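PDB 6V4C: long form salivary protein D7L1 from Culex quinquefasciatus, which binds and sequesters adenine nucleotides, most tightly ATP and ADP, and so blunts platelet aggregation and haemostasis while the female mosquito feeds on a vertebrate host. Local coordinates for residues 150-159 with 177-187; 220-228 with 239-247. All coordinates share one frame; numbering follows the deposited sequence. Where two conformers were deposited one is given.

In the fold
Two disulfide-bridged helix pairs of the second odorant-binding-protein-like domain illustrate how one device, a cystine between roughly antiparallel helices, works with different packing around it. Interaction 1 joins helices 150-158 and 179-190, with half of its touching residues buried; aromatic rings, a histidine and a weak side-chain-to-backbone hydrogen bond accompany its cystine. Interaction 2 joins helices 218-226 and 235-247 through aliphatic side chains and one tyrosine, with a serine set against a glycine; three of its ten touching residues are buried, so both contacts are partly buried and this one is the more superficial. The centres of interactions 1 and 2 lie about 20 Å apart, yet F180 packs edge-to-face with Y240.

Interaction 1. Residues 150-159 with 177-187; sequences IFRFCGKQFY and DPKFIKHSNCT
H183 reaches from helix 179-190 into a hollow formed by F151, C154, G155 and F158, a knob-into-hole fit; segments 150-158 and 179-187 run nearly antiparallel, 151° between their directions. With CG anti to the backbone N (chi1 -176°), the imidazole is carried over to the other helix. Its CB touches both F158 CD2 and Y159 CE2, each at 3.8 Å. CG then meets Y159 CE2, whose ring turns an edge to the imidazole face, the planes 77° apart; ND1 lies near the same Y159 CE2, and T187 CG2 covers the opposite face. CD2 rests on the backbone of C154 and G155. At the tip, H183 NE2 gives a nearly straight but weak hydrogen bond, 3.5 Å, to F151 O.

Flanking this knob, K182 CB sits over one face of F158, a CH-pi contact, while C186 CB meets the edge of that ring. The disulfide of C154 SG and C186 SG, 2.0 Å, ties these two helices of the all-helical PBP/GOBP-type domain. V169 of helix 164-172 touches both H183 and Y159. The weak bond is consistent with a proton on NE2 of the buried histidine, whose orientation probably owes more to Y159 and T187 packing on its two faces.

Interaction 2. Residues 220-228 with 239-247; sequences VVKKSLQNC and YYKCIYDGL
V220 O is gripped twice by the same residue one turn on: S224 N and S224 OG both donate to it, each at 3.2 Å, one from each side of the carbonyl plane. The hydroxyl can fold back this way because OG stands beside its own backbone N (chi1 -62°). That posture also sets S224 OG against G246 of the other helix, 3.4 Å from G246 CA, where the lack of a side chain lets the serine come close. S224 CB meanwhile lies on C242 O, and the S224 and C242 CA atoms approach to 5.5 Å, the nearest such pair across the contact.

Beyond that close point, just past the C-terminal end of helix 218-226, C228 SG and C242 SG form a disulfide with a chi3 of 85°. Helices 218-226 and 235-247 thus make a cystine-linked helical hairpin, whose segments 220-226 and 239-247 run at 139° to each other, within the all-helical PBP/GOBP fold of this domain. The Y239 ring adjoins the bridge: C228 SG stands 4.4 Å from its centroid, obliquely, as a sulfur-aromatic contact, and C228 CB touches Y239 CE1. That same CE1 edge meets L225 O in the plane of the ring.

L225 bridges Y239 and I243: its CD2 methyl lies 3.7 Å from Y239 CD1 and also touches I243 CG1 and CD1. Toward the other end of the hairpin V220 CG1 and V221 CG2 meet L247 CD2 more loosely, the latter pair at 4.2 Å. Helix 202-211 borders this apolar side, with L206 and L209 against V221 and I205 against I243, while W193 and F252 also touch I243.

Interaction 1. Residues 150-159 with 177-187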
# COMPACT_ATOMS: atom_id res chain seq x y z
N ILE A 150 -10.61 -1.38 -1.47
CA ILE A 150 -10.47 -1.75 -0.06
C ILE A 150 -11.81 -1.61 0.67
O ILE A 150 -12.15 -2.42 1.53
CB ILE A 150 -9.34 -0.94 0.60
CG1 ILE A 150 -9.19 -1.32 2.08
CG2 ILE A 150 -9.59 0.55 0.47
CD1 ILE A 150 -8.76 -2.76 2.31
N PHE A 151 -12.60 -0.59 0.30
CA PHE A 151 -13.89 -0.39 0.95
C PHE A 151 -14.87 -1.49 0.58
O PHE A 151 -15.63 -1.96 1.43
CB PHE A 151 -14.44 0.99 0.61
CG PHE A 151 -13.57 2.12 1.08
CD1 PHE A 151 -13.62 2.55 2.39
CD2 PHE A 151 -12.69 2.74 0.20
CE1 PHE A 151 -12.80 3.58 2.82
CE2 PHE A 151 -11.88 3.77 0.63
CZ PHE A 151 -11.93 4.19 1.94
N ARG A 152 -14.89 -1.89 -0.69
CA ARG A 152 -15.77 -2.98 -1.11
C ARG A 152 -15.31 -4.31 -0.52
O ARG A 152 -16.14 -5.11 -0.07
CB ARG A 152 -15.82 -3.04 -2.64
CG ARG A 152 -16.64 -4.19 -3.20
CD ARG A 152 -18.09 -4.12 -2.76
NE ARG A 152 -18.87 -5.23 -3.32
CZ ARG A 152 -20.10 -5.56 -2.93
NH1 ARG A 152 -20.70 -4.87 -1.97
NH2 ARG A 152 -20.72 -6.58 -3.50
N PHE A 153 -14.00 -4.53 -0.49
CA PHE A 153 -13.47 -5.75 0.12
C PHE A 153 -13.86 -5.85 1.59
O PHE A 153 -14.26 -6.92 2.07
CB PHE A 153 -11.95 -5.80 -0.05
CG PHE A 153 -11.33 -7.04 0.52
CD1 PHE A 153 -11.38 -8.24 -0.18
CD2 PHE A 153 -10.70 -7.02 1.75
CE1 PHE A 153 -10.82 -9.39 0.34
CE2 PHE A 153 -10.13 -8.16 2.27
CZ PHE A 153 -10.19 -9.35 1.57
N CYS A 154 -13.77 -4.73 2.33
CA CYS A 154 -14.18 -4.73 3.73
C CYS A 154 -15.70 -4.76 3.86
O CYS A 154 -16.23 -5.42 4.77
CB CYS A 154 -13.62 -3.50 4.44
SG CYS A 154 -11.82 -3.45 4.64
N GLY A 155 -16.41 -4.05 2.98
CA GLY A 155 -17.85 -3.96 3.12
C GLY A 155 -18.55 -5.30 2.96
O GLY A 155 -19.54 -5.58 3.63
N LYS A 156 -18.03 -6.15 2.06
CA LYS A 156 -18.63 -7.46 1.85
C LYS A 156 -18.51 -8.36 3.07
O LYS A 156 -19.25 -9.35 3.18
CB LYS A 156 -18.00 -8.14 0.63
CG LYS A 156 -18.33 -7.48 -0.69
CD LYS A 156 -17.50 -8.07 -1.82
CE LYS A 156 -17.77 -9.55 -2.01
NZ LYS A 156 -16.94 -10.13 -3.11
N GLN A 157 -17.61 -8.04 4.00
CA GLN A 157 -17.44 -8.87 5.19
C GLN A 157 -18.47 -8.54 6.26
O GLN A 157 -18.80 -9.40 7.08
CB GLN A 157 -16.04 -8.69 5.77
CG GLN A 157 -14.91 -8.99 4.80
CD GLN A 157 -13.55 -8.72 5.41
OE1 GLN A 157 -13.30 -9.05 6.57
NE2 GLN A 157 -12.66 -8.10 4.63
N PHE A 158 -18.98 -7.31 6.27
CA PHE A 158 -19.81 -6.83 7.37
C PHE A 158 -21.22 -6.43 6.96
O PHE A 158 -22.10 -6.37 7.83
CB PHE A 158 -19.14 -5.65 8.08
CG PHE A 158 -17.72 -5.92 8.48
CD1 PHE A 158 -17.41 -6.91 9.40
CD2 PHE A 158 -16.68 -5.18 7.92
CE1 PHE A 158 -16.10 -7.16 9.76
CE2 PHE A 158 -15.37 -5.43 8.28
CZ PHE A 158 -15.08 -6.42 9.20
N TYR A 159 -21.47 -6.15 5.69
CA TYR A 159 -22.77 -5.65 5.25
C TYR A 159 -23.33 -6.52 4.14
O TYR A 159 -22.60 -7.04 3.30
CB TYR A 159 -22.66 -4.21 4.72
CG TYR A 159 -22.27 -3.19 5.76
CD1 TYR A 159 -23.19 -2.74 6.69
CD2 TYR A 159 -20.99 -2.67 5.79
CE1 TYR A 159 -22.84 -1.80 7.64
CE2 TYR A 159 -20.62 -1.73 6.74
CZ TYR A 159 -21.55 -1.30 7.66
OH TYR A 159 -21.20 -0.36 8.60
N ASP A 177 -24.33 2.73 12.92
CA ASP A 177 -24.72 1.37 13.23
C ASP A 177 -23.53 0.60 13.81
O ASP A 177 -22.37 0.97 13.59
CB ASP A 177 -25.26 0.67 11.99
CG ASP A 177 -24.17 0.13 11.09
OD1 ASP A 177 -23.47 0.93 10.44
OD2 ASP A 177 -24.02 -1.11 11.04
N PRO A 178 -23.79 -0.47 14.57
CA PRO A 178 -22.69 -1.16 15.27
C PRO A 178 -21.68 -1.84 14.37
O PRO A 178 -20.54 -2.06 14.79
CB PRO A 178 -23.42 -2.17 16.17
CG PRO A 178 -24.74 -2.38 15.50
CD PRO A 178 -25.10 -1.04 14.93
N LYS A 179 -22.06 -2.20 13.13
CA LYS A 179 -21.13 -2.85 12.22
C LYS A 179 -20.04 -1.91 11.73
O LYS A 179 -19.00 -2.39 11.25
CB LYS A 179 -21.87 -3.43 11.02
CG LYS A 179 -22.85 -4.54 11.33
CD LYS A 179 -23.78 -4.77 10.14
CE LYS A 179 -24.47 -6.11 10.21
NZ LYS A 179 -25.35 -6.32 9.03
N PHE A 180 -20.25 -0.60 11.82
CA PHE A 180 -19.27 0.35 11.29
C PHE A 180 -17.97 0.36 12.09
O PHE A 180 -16.94 0.80 11.57
CB PHE A 180 -19.86 1.76 11.19
CG PHE A 180 -19.01 2.71 10.40
CD1 PHE A 180 -19.01 2.66 9.01
CD2 PHE A 180 -18.21 3.65 11.03
CE1 PHE A 180 -18.23 3.53 8.27
CE2 PHE A 180 -17.43 4.52 10.30
CZ PHE A 180 -17.43 4.46 8.92
N ILE A 181 -17.99 -0.11 13.34
CA ILE A 181 -16.75 -0.22 14.10
C ILE A 181 -15.81 -1.23 13.44
O ILE A 181 -14.62 -0.96 13.26
CB ILE A 181 -17.04 -0.54 15.57
CG1 ILE A 181 -17.77 0.63 16.24
CG2 ILE A 181 -15.75 -0.86 16.31
CD1 ILE A 181 -18.08 0.42 17.70
N LYS A 182 -16.35 -2.39 13.06
CA LYS A 182 -15.53 -3.38 12.37
C LYS A 182 -15.14 -2.90 10.98
O LYS A 182 -14.01 -3.13 10.53
CB LYS A 182 -16.28 -4.70 12.26
CG LYS A 182 -16.60 -5.40 13.57
CD LYS A 182 -17.30 -6.72 13.29
CE LYS A 182 -17.98 -7.29 14.52
NZ LYS A 182 -18.78 -8.50 14.17
N HIS A 183 -16.07 -2.25 10.28
CA HIS A 183 -15.82 -1.84 8.90
C HIS A 183 -14.76 -0.75 8.83
O HIS A 183 -13.83 -0.82 8.02
CB HIS A 183 -17.12 -1.38 8.24
CG HIS A 183 -16.97 -1.03 6.79
ND1 HIS A 183 -17.13 0.26 6.32
CD2 HIS A 183 -16.68 -1.79 5.71
CE1 HIS A 183 -16.95 0.27 5.01
NE2 HIS A 183 -16.67 -0.96 4.62
N SER A 184 -14.87 0.27 9.69
CA SER A 184 -13.89 1.35 9.68
C SER A 184 -12.54 0.89 10.20
O SER A 184 -11.50 1.44 9.80
CB SER A 184 -14.41 2.57 10.44
OG SER A 184 -14.79 2.23 11.76
N ASN A 185 -12.51 -0.10 11.09
CA ASN A 185 -11.23 -0.70 11.46
C ASN A 185 -10.58 -1.37 10.26
O ASN A 185 -9.37 -1.23 10.04
CB ASN A 185 -11.43 -1.71 12.60
CG ASN A 185 -10.14 -2.41 12.99
OD1 ASN A 185 -9.25 -1.81 13.59
ND2 ASN A 185 -10.04 -3.69 12.65
N CYS A 186 -11.37 -2.09 9.47
CA CYS A 186 -10.83 -2.76 8.29
C CYS A 186 -10.32 -1.75 7.26
O CYS A 186 -9.24 -1.93 6.69
CB CYS A 186 -11.92 -3.66 7.69
SG CYS A 186 -11.45 -4.65 6.24
N THR A 187 -11.08 -0.68 7.02
CA THR A 187 -10.72 0.25 5.95
C THR A 187 -9.60 1.19 6.37
O THR A 187 -8.71 1.50 5.57
CB THR A 187 -11.95 1.02 5.47
OG1 THR A 187 -12.53 1.75 6.56
CG2 THR A 187 -13.00 0.07 4.90

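Interaction 2. Residues 220-228 with 239-247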
# COMPACT_ATOMS: atom_id res chain seq x y z
N VAL A 220 -4.65 21.03 10.32
CA VAL A 220 -6.02 20.67 10.69
C VAL A 220 -6.10 19.18 11.03
O VAL A 220 -6.75 18.79 12.01
CB VAL A 220 -6.99 21.07 9.57
CG1 VAL A 220 -8.30 20.35 9.75
CG2 VAL A 220 -7.20 22.58 9.57
N VAL A 221 -5.56 18.30 10.25
CA VAL A 221 -5.53 16.87 10.54
C VAL A 221 -4.80 16.60 11.85
O VAL A 221 -5.19 15.80 12.54
CB VAL A 221 -4.86 16.12 9.39
CG1 VAL A 221 -4.51 14.76 9.76
CG2 VAL A 221 -5.60 16.14 8.10
N LYS A 222 -3.71 17.27 12.09
CA LYS A 222 -2.90 17.03 13.30
C LYS A 222 -3.69 17.36 14.56
O LYS A 222 -3.68 16.68 15.36
CB LYS A 222 -1.50 17.59 13.14
N LYS A 223 -4.48 18.37 14.54
CA LYS A 223 -5.33 18.78 15.68
C LYS A 223 -6.45 17.79 15.85
O LYS A 223 -6.66 17.46 16.86
CB LYS A 223 -5.83 20.20 15.43
CG LYS A 223 -6.76 20.80 16.44
CD LYS A 223 -7.40 22.09 16.03
CE LYS A 223 -8.55 22.53 16.93
NZ LYS A 223 -9.09 23.88 16.65
N SER A 224 -7.08 17.34 14.80
CA SER A 224 -8.13 16.34 14.94
C SER A 224 -7.62 15.09 15.64
O SER A 224 -8.29 14.55 16.53
CB SER A 224 -8.70 15.99 13.56
OG SER A 224 -9.28 17.13 12.95
N LEU A 225 -6.43 14.62 15.26
CA LEU A 225 -5.87 13.43 15.89
C LEU A 225 -5.48 13.70 17.34
O LEU A 225 -5.69 12.86 18.21
CB LEU A 225 -4.65 12.95 15.10
CG LEU A 225 -4.89 12.41 13.69
CD1 LEU A 225 -3.57 11.98 13.06
CD2 LEU A 225 -5.87 11.25 13.73
N GLN A 226 -4.92 14.88 17.60
CA GLN A 226 -4.40 15.19 18.93
C GLN A 226 -5.53 15.31 19.95
O GLN A 226 -5.38 14.89 21.10
CB GLN A 226 -3.58 16.48 18.86
CG GLN A 226 -2.73 16.78 20.08
CD GLN A 226 -1.66 17.82 19.79
OE1 GLN A 226 -1.45 18.19 18.64
NE2 GLN A 226 -1.00 18.29 20.84
N ASN A 227 -6.67 15.87 19.54
CA ASN A 227 -7.79 16.10 20.44
C ASN A 227 -8.79 14.96 20.46
O ASN A 227 -9.82 15.06 21.14
CB ASN A 227 -8.50 17.40 20.08
CG ASN A 227 -7.57 18.60 20.09
OD1 ASN A 227 -6.49 18.55 20.67
ND2 ASN A 227 -8.00 19.69 19.45
N CYS A 228 -8.52 13.87 19.74
CA CYS A 228 -9.48 12.79 19.61
C CYS A 228 -9.50 11.95 20.88
O CYS A 228 -8.45 11.53 21.38
CB CYS A 228 -9.11 11.90 18.43
SG CYS A 228 -10.48 10.89 17.85
N TYR A 239 -10.99 7.70 15.59
CA TYR A 239 -10.07 8.56 14.85
C TYR A 239 -10.62 8.89 13.47
O TYR A 239 -10.50 10.03 13.00
CB TYR A 239 -8.70 7.91 14.75
CG TYR A 239 -7.87 8.03 16.01
CD1 TYR A 239 -7.36 9.26 16.41
CD2 TYR A 239 -7.59 6.92 16.80
CE1 TYR A 239 -6.60 9.39 17.56
CE2 TYR A 239 -6.83 7.04 17.95
CZ TYR A 239 -6.33 8.27 18.33
OH TYR A 239 -5.58 8.39 19.47
N TYR A 240 -11.22 7.90 12.81
CA TYR A 240 -11.90 8.13 11.53
C TYR A 240 -12.92 9.25 11.65
O TYR A 240 -12.94 10.18 10.84
CB TYR A 240 -12.56 6.82 11.11
CG TYR A 240 -13.29 6.80 9.78
CD1 TYR A 240 -14.55 7.36 9.65
CD2 TYR A 240 -12.73 6.17 8.67
CE1 TYR A 240 -15.23 7.32 8.45
CE2 TYR A 240 -13.40 6.12 7.46
CZ TYR A 240 -14.65 6.70 7.36
OH TYR A 240 -15.33 6.66 6.17
N LYS A 241 -13.76 9.20 12.69
CA LYS A 241 -14.75 10.25 12.88
C LYS A 241 -14.11 11.58 13.23
O LYS A 241 -14.61 12.64 12.84
CB LYS A 241 -15.77 9.83 13.95
CG LYS A 241 -17.00 10.74 14.04
CD LYS A 241 -17.57 11.02 12.65
CE LYS A 241 -19.02 11.48 12.70
NZ LYS A 241 -19.21 12.73 13.49
N CYS A 242 -12.99 11.56 13.97
CA CYS A 242 -12.29 12.79 14.29
C CYS A 242 -11.76 13.47 13.04
O CYS A 242 -11.87 14.70 12.89
CB CYS A 242 -11.17 12.50 15.30
SG CYS A 242 -11.76 12.24 17.02
N ILE A 243 -11.19 12.70 12.11
CA ILE A 243 -10.73 13.25 10.84
C ILE A 243 -11.92 13.74 10.01
O ILE A 243 -11.87 14.81 9.39
CB ILE A 243 -9.91 12.20 10.08
CG1 ILE A 243 -8.72 11.73 10.92
CG2 ILE A 243 -9.45 12.75 8.73
CD1 ILE A 243 -8.17 10.39 10.50
N TYR A 244 -12.99 12.95 9.98
CA TYR A 244 -14.22 13.33 9.28
C TYR A 244 -14.72 14.69 9.76
O TYR A 244 -15.04 15.57 8.95
CB TYR A 244 -15.26 12.25 9.55
CG TYR A 244 -16.55 12.32 8.76
CD1 TYR A 244 -17.56 13.20 9.12
CD2 TYR A 244 -16.78 11.46 7.69
CE1 TYR A 244 -18.75 13.25 8.42
CE2 TYR A 244 -17.97 11.51 6.98
CZ TYR A 244 -18.95 12.40 7.35
OH TYR A 244 -20.13 12.45 6.65
N ASP A 245 -14.80 14.88 11.08
CA ASP A 245 -15.33 16.13 11.62
C ASP A 245 -14.37 17.29 11.37
O ASP A 245 -14.81 18.42 11.09
CB ASP A 245 -15.61 15.99 13.11
CG ASP A 245 -16.74 15.02 13.39
OD1 ASP A 245 -17.60 14.82 12.50
OD2 ASP A 245 -16.78 14.46 14.51
N GLY A 246 -13.06 17.04 11.45
CA GLY A 246 -12.10 18.11 11.24
C GLY A 246 -12.10 18.62 9.81
O GLY A 246 -12.10 19.83 9.57
N LEU A 247 -12.10 17.71 8.84
CA LEU A 247 -12.10 18.11 7.44
C LEU A 247 -13.49 18.47 6.93
O LEU A 247 -13.59 19.24 5.97
CB LEU A 247 -11.51 16.99 6.57
CG LEU A 247 -10.05 16.60 6.81
CD1 LEU A 247 -9.69 15.36 6.02
CD2 LEU A 247 -9.12 17.75 6.45